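Side-chain contacts in beta-ketoacyl synthase (Pseudomonas aeruginosa, PDB 4CW4), which catalyses the condensation of acetyl-CoA with malonyl-ACP to acetoacetyl-ACP, the primer that starts fatty acid synthesis: residues Y162-L165 with T166-A170; S420-I424 with V425-T429. One frame throughout, in Å; residues are numbered along the deposited sequence.

Interaction 1. Residues Y162-L165 with T166-A170; sequences YRAL and TVKSA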
ATOM      1  N   TYR A 162      31.442   4.388 -11.007  1.00 12.12           N
ATOM      2  CA  TYR A 162      31.174   3.273 -10.108  1.00 11.53           C
ATOM      3  C   TYR A 162      31.617   3.593  -8.700  1.00 11.56           C
ATOM      4  O   TYR A 162      32.698   4.138  -8.485  1.00 12.62           O
ATOM      5  CB  TYR A 162      31.837   2.003 -10.654  1.00 12.59           C
ATOM      6  CG  TYR A 162      31.232   1.670 -11.985  1.00 15.00           C
ATOM      7  CD1 TYR A 162      31.732   2.216 -13.160  1.00 17.05           C
ATOM      8  CD2 TYR A 162      30.094   0.877 -12.059  1.00 17.93           C
ATOM      9  CE1 TYR A 162      31.118   1.962 -14.376  1.00 20.32           C
ATOM     10  CE2 TYR A 162      29.485   0.612 -13.268  1.00 20.36           C
ATOM     11  CZ  TYR A 162      29.998   1.153 -14.421  1.00 22.42           C
ATOM     12  OH  TYR A 162      29.382   0.883 -15.631  1.00 27.12           O
ATOM     13  N   ARG A 163      30.775   3.249  -7.730  1.00 12.08           N
ATOM     14  CA  ARG A 163      31.082   3.541  -6.336  1.00 12.36           C
ATOM     15  C   ARG A 163      30.811   2.342  -5.451  1.00 12.30           C
ATOM     16  O   ARG A 163      30.112   1.412  -5.839  1.00 12.78           O
ATOM     17  CB  ARG A 163      30.282   4.750  -5.843  1.00 13.23           C
ATOM     18  CG  ARG A 163      28.768   4.509  -5.796  1.00 14.16           C
ATOM     19  CD  ARG A 163      28.005   5.750  -5.384  1.00 16.74           C
ATOM     20  NE  ARG A 163      28.380   6.165  -4.032  1.00 20.31           N
ATOM     21  CZ  ARG A 163      27.843   5.693  -2.912  1.00 21.38           C
ATOM     22  NH1 ARG A 163      26.866   4.798  -2.952  1.00 21.52           N
ATOM     23  NH2 ARG A 163      28.290   6.126  -1.744  1.00 22.94           N
ATOM     24  N   ALA A 164      31.368   2.390  -4.250  1.00 12.66           N
ATOM     25  CA  ALA A 164      31.147   1.344  -3.270  1.00 12.28           C
ATOM     26  C   ALA A 164      30.026   1.762  -2.326  1.00 13.89           C
ATOM     27  O   ALA A 164      29.916   2.923  -1.962  1.00 15.93           O
ATOM     28  CB  ALA A 164      32.404   1.070  -2.499  1.00 13.36           C
ATOM     29  N   LEU A 165      29.188   0.801  -1.962  1.00 13.51           N
ATOM     30  CA  LEU A 165      28.187   1.012  -0.919  1.00 13.72           C
ATOM     31  C   LEU A 165      28.859   0.798   0.430  1.00 13.32           C
ATOM     32  O   LEU A 165      29.778  -0.007   0.558  1.00 14.02           O
ATOM     33  CB  LEU A 165      27.040   0.013  -1.074  1.00 13.91           C
ATOM     34  CG  LEU A 165      26.246   0.015  -2.381  1.00 15.20           C
ATOM     35  CD1 LEU A 165      25.266  -1.146  -2.415  1.00 15.98           C
ATOM     36  CD2 LEU A 165      25.485   1.321  -2.532  1.00 17.34           C
ATOM     37  N   THR A 166      28.404   1.506   1.452  1.00 13.57           N
ATOM     38  CA  THR A 166      28.940   1.278   2.796  1.00 13.87           C
ATOM     39  C   THR A 166      28.447  -0.047   3.400  1.00 13.21           C
ATOM     40  O   THR A 166      29.030  -0.545   4.345  1.00 14.60           O
ATOM     41  CB  THR A 166      28.559   2.407   3.749  1.00 15.21           C
ATOM     42  OG1 THR A 166      27.139   2.449   3.860  1.00 15.29           O
ATOM     43  CG2 THR A 166      29.101   3.754   3.236  1.00 16.28           C
ATOM     44  N   VAL A 167      27.365  -0.585   2.848  1.00 11.84           N
ATOM     45  CA  VAL A 167      26.738  -1.831   3.290  1.00 11.07           C
ATOM     46  C   VAL A 167      27.105  -2.934   2.309  1.00 11.72           C
ATOM     47  O   VAL A 167      27.019  -2.732   1.095  1.00 13.16           O
ATOM     48  CB  VAL A 167      25.201  -1.638   3.330  1.00 11.12           C
ATOM     49  CG1 VAL A 167      24.455  -2.957   3.513  1.00 12.02           C
ATOM     50  CG2 VAL A 167      24.849  -0.649   4.436  1.00 12.87           C
ATOM     51  N   LYS A 168      27.518  -4.091   2.822  1.00 11.10           N
ATOM     52  CA  LYS A 168      27.992  -5.172   1.956  1.00 10.81           C
ATOM     53  C   LYS A 168      27.181  -6.457   2.097  1.00 10.36           C
ATOM     54  O   LYS A 168      27.521  -7.439   1.451  1.00 11.54           O
ATOM     55  CB  LYS A 168      29.466  -5.532   2.243  1.00 11.61           C
ATOM     56  CG  LYS A 168      30.448  -4.359   2.370  1.00 13.06           C
ATOM     57  CD  LYS A 168      30.684  -3.635   1.076  1.00 13.65           C
ATOM     58  CE  LYS A 168      31.692  -2.493   1.266  1.00 13.87           C
ATOM     59  NZ  LYS A 168      31.836  -1.730   0.018  1.00 14.95           N
ATOM     60  N   SER A 169      26.157  -6.460   2.954  1.00  9.76           N
ATOM     61  CA  SER A 169      25.473  -7.692   3.342  1.00 11.02           C
ATOM     62  C   SER A 169      23.958  -7.618   3.190  1.00  9.47           C
ATOM     63  O   SER A 169      23.386  -6.549   3.207  1.00  9.66           O
ATOM     64  CB  SER A 169      25.839  -8.054   4.780  1.00 13.41           C
ATOM     65  OG  SER A 169      25.792  -6.911   5.613  1.00 13.80           O
ATOM     66  N   ALA A 170      23.334  -8.775   3.025  1.00  9.10           N
ATOM     67  CA  ALA A 170      21.879  -8.884   2.866  1.00  9.49           C
ATOM     68  C   ALA A 170      21.412 -10.307   3.103  1.00  9.43           C
ATOM     69  O   ALA A 170      22.201 -11.250   2.969  1.00 10.34           O
ATOM     70  CB  ALA A 170      21.466  -8.450   1.479  1.00  9.94           C
TER
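From L165 to K168 the chain changes direction: L165 is extended, T166 takes helix-like backbone angles, and V167 is extended again, so that K168 can reach back along the turn. Its NZ meets L165 O at 2.7 Å, and with 163° at that oxygen the ammonium group sits nearly on the line of the carbonyl bond. K168 CE necessarily follows NZ, to 3.2 Å from L165 O. The torsions explain the route: a bend at chi2 (-69°) folds the lysine chain back, and two anti torsions then carry its end straight to the carbonyl. At the end of the chain K168 NZ also lies 3.8 Å from A164 CB. A salt bridge to D102 OD1 and a weak hydrogen bond to P101 O supply further partners for NZ, which should favour a charged lysine in this buried setting. L165 turns its side chain to other parts of the fold, against V104 and I322, while its CB approaches V167 O at 3.5 Å; that carbonyl is buried and has no polar partner in the model. V167 in turn rests on I322 and S326 of helix 319-327. The arrangement is a connecting turn, in which a lysine ammonium group bonds to the backbone carbonyl three residues earlier, and it leads from strand 155-163 into strand 169-171 within the N-terminal ketosynthase region.

Interaction 2. Residues S420-I424 with V425-T429; sequences SAVQI and VGLDT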
ATOM      1  N   SER A 420      -5.281 -10.643  25.399  1.00 11.96           N
ATOM      2  CA  SER A 420      -6.212 -11.401  24.572  1.00 11.63           C
ATOM      3  C   SER A 420      -5.919 -12.897  24.691  1.00 11.83           C
ATOM      4  O   SER A 420      -6.843 -13.715  24.746  1.00 13.12           O
ATOM      5  CB  SER A 420      -6.180 -10.946  23.116  1.00 11.82           C
ATOM      6  OG  SER A 420      -5.001 -11.360  22.457  1.00 12.47           O
ATOM      7  N   ALA A 421      -4.628 -13.243  24.763  1.00 11.66           N
ATOM      8  CA  ALA A 421      -4.238 -14.631  24.905  1.00 12.65           C
ATOM      9  C   ALA A 421      -4.670 -15.177  26.271  1.00 13.48           C
ATOM     10  O   ALA A 421      -5.104 -16.316  26.378  1.00 14.19           O
ATOM     11  CB  ALA A 421      -2.729 -14.798  24.694  1.00 13.20           C
ATOM     12  N   VAL A 422      -4.542 -14.372  27.319  1.00 13.07           N
ATOM     13  CA  VAL A 422      -4.981 -14.797  28.649  1.00 13.04           C
ATOM     14  C   VAL A 422      -6.459 -15.191  28.620  1.00 13.49           C
ATOM     15  O   VAL A 422      -6.858 -16.187  29.209  1.00 14.49           O
ATOM     16  CB  VAL A 422      -4.722 -13.699  29.706  1.00 13.93           C
ATOM     17  CG1 VAL A 422      -5.410 -14.025  31.027  1.00 13.93           C
ATOM     18  CG2 VAL A 422      -3.219 -13.510  29.923  1.00 14.64           C
ATOM     19  N   GLN A 423      -7.276 -14.432  27.899  1.00 13.99           N
ATOM     20  CA  GLN A 423      -8.694 -14.762  27.835  1.00 15.69           C
ATOM     21  C   GLN A 423      -8.947 -16.108  27.182  1.00 17.05           C
ATOM     22  O   GLN A 423      -9.925 -16.776  27.493  1.00 19.48           O
ATOM     23  CB  GLN A 423      -9.462 -13.699  27.058  1.00 17.44           C
ATOM     24  CG  GLN A 423      -9.421 -12.328  27.678  1.00 20.33           C
ATOM     25  CD  GLN A 423     -10.525 -11.455  27.151  1.00 23.83           C
ATOM     26  OE1 GLN A 423     -10.281 -10.413  26.519  1.00 25.47           O
ATOM     27  NE2 GLN A 423     -11.760 -11.872  27.404  1.00 24.18           N
ATOM     28  N   ILE A 424      -8.078 -16.501  26.261  1.00 15.44           N
ATOM     29  CA  ILE A 424      -8.328 -17.691  25.465  1.00 16.10           C
ATOM     30  C   ILE A 424      -7.683 -18.934  26.061  1.00 16.47           C
ATOM     31  O   ILE A 424      -8.322 -19.973  26.104  1.00 19.42           O
ATOM     32  CB  ILE A 424      -7.909 -17.485  23.986  1.00 16.94           C
ATOM     33  CG1 ILE A 424      -8.836 -16.453  23.327  1.00 17.60           C
ATOM     34  CG2 ILE A 424      -7.955 -18.813  23.227  1.00 17.58           C
ATOM     35  CD1 ILE A 424      -8.391 -15.957  21.938  1.00 18.93           C
ATOM     36  N   VAL A 425      -6.438 -18.834  26.525  1.00 15.93           N
ATOM     37  CA  VAL A 425      -5.718 -20.014  27.031  1.00 15.72           C
ATOM     38  C   VAL A 425      -5.477 -19.987  28.542  1.00 16.29           C
ATOM     39  O   VAL A 425      -5.052 -20.982  29.116  1.00 17.51           O
ATOM     40  CB  VAL A 425      -4.342 -20.251  26.302  1.00 16.31           C
ATOM     41  CG1 VAL A 425      -4.524 -20.420  24.806  1.00 17.51           C
ATOM     42  CG2 VAL A 425      -3.363 -19.115  26.580  1.00 15.55           C
ATOM     43  N   GLY A 426      -5.750 -18.855  29.185  1.00 16.65           N
ATOM     44  CA  GLY A 426      -5.529 -18.709  30.610  1.00 16.14           C
ATOM     45  C   GLY A 426      -4.166 -18.178  30.977  1.00 15.60           C
ATOM     46  O   GLY A 426      -3.214 -18.280  30.187  1.00 15.71           O
ATOM     47  N   LEU A 427      -4.070 -17.625  32.181  1.00 16.34           N
ATOM     48  CA  LEU A 427      -2.839 -17.014  32.669  1.00 18.13           C
ATOM     49  C   LEU A 427      -1.684 -17.993  32.781  1.00 18.17           C
ATOM     50  O   LEU A 427      -0.556 -17.645  32.476  1.00 18.41           O
ATOM     51  CB  LEU A 427      -3.050 -16.410  34.054  1.00 22.45           C
ATOM     52  CG  LEU A 427      -3.107 -14.908  34.233  1.00 25.78           C
ATOM     53  CD1 LEU A 427      -3.218 -14.620  35.730  1.00 27.40           C
ATOM     54  CD2 LEU A 427      -1.908 -14.183  33.591  1.00 26.26           C
ATOM     55  N   ASP A 428      -1.953 -19.203  33.268  1.00 18.10           N
ATOM     56  CA  ASP A 428      -0.885 -20.184  33.465  1.00 19.56           C
ATOM     57  C   ASP A 428      -0.200 -20.516  32.148  1.00 17.76           C
ATOM     58  O   ASP A 428       1.032 -20.555  32.072  1.00 18.14           O
ATOM     59  CB  ASP A 428      -1.426 -21.457  34.113  1.00 22.62           C
ATOM     60  CG  ASP A 428      -0.337 -22.490  34.354  1.00 26.62           C
ATOM     61  OD1 ASP A 428       0.483 -22.274  35.263  1.00 28.43           O
ATOM     62  OD2 ASP A 428      -0.294 -23.503  33.622  1.00 28.42           O
ATOM     63  N   THR A 429      -0.991 -20.744  31.103  1.00 16.57           N
ATOM     64  CA  THR A 429      -0.420 -21.077  29.796  1.00 17.00           C
ATOM     65  C   THR A 429       0.382 -19.902  29.227  1.00 15.70           C
ATOM     66  O   THR A 429       1.430 -20.091  28.644  1.00 16.77           O
ATOM     67  CB  THR A 429      -1.504 -21.549  28.814  1.00 18.66           C
ATOM     68  OG1 THR A 429      -2.044 -22.788  29.279  1.00 20.44           O
ATOM     69  CG2 THR A 429      -0.920 -21.771  27.428  1.00 18.52           C
TER
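Two backbone hydrogen bonds join A421 and V422 to V425 and G426 in the last turn of helix 409-425. V425 N reaches A421 O at 2.9 Å, with an N-H...O angle of 175°. A421 O accepts a second N-H, that of I424, three residues on, so one carbonyl holds two successive amides. The bond from G426 N to V422 O is also 2.9 Å long but clearly bent, 134° at the hydrogen, and its donor stands above the carbonyl plane, as the chain is by then leaving the helical path. G426 is the glycine at which the chain leaves helix 409-425, with positive phi (91°), and also the N-cap of helix 427-433. Positive phi with an extended psi is a conformation readily open to glycine, which has no CB to meet the V425 carbonyl oxygen. One apolar contact spans the junction: V422 and L427 lie alongside each other and point the same way, with V422 CG1 4.0 Å from L427 CG and V422 CG2 equally near L427 CD2. Within the end of the first helix, I424 CG2 meets V425 CG1 at 4.1 Å, the two side chains running at a slant to one another. The other V425 branch, CG2, is placed between its own N and carbonyl carbon and comes to 3.3 Å from A421 O. A421, V422 and V425 pack on V430 of the second helix, whereas I424 and V425 touch L550 of strand 543-550.

How the interactions relate
Interaction 1 and interaction 2 both belong to the ketosynthase region, to its N-terminal and C-terminal parts respectively, and they do not touch. Their centres are 47 Å apart, their nearest atoms about 33 Å, and they stand on opposite sides of the chain's centre. Of the two, 162-170 is the closer to the active site, but still not in contact with it: the side chain of V167 is about 11 Å from that of H477, a predicted active-site histidine, whereas 420-429 lies away from the catalytic residues. Each nevertheless meets the second subunit of the homodimer, Y162 through backbone hydrogen bonds, and Q423 and I424 by packing on K629 and D631 of that subunit.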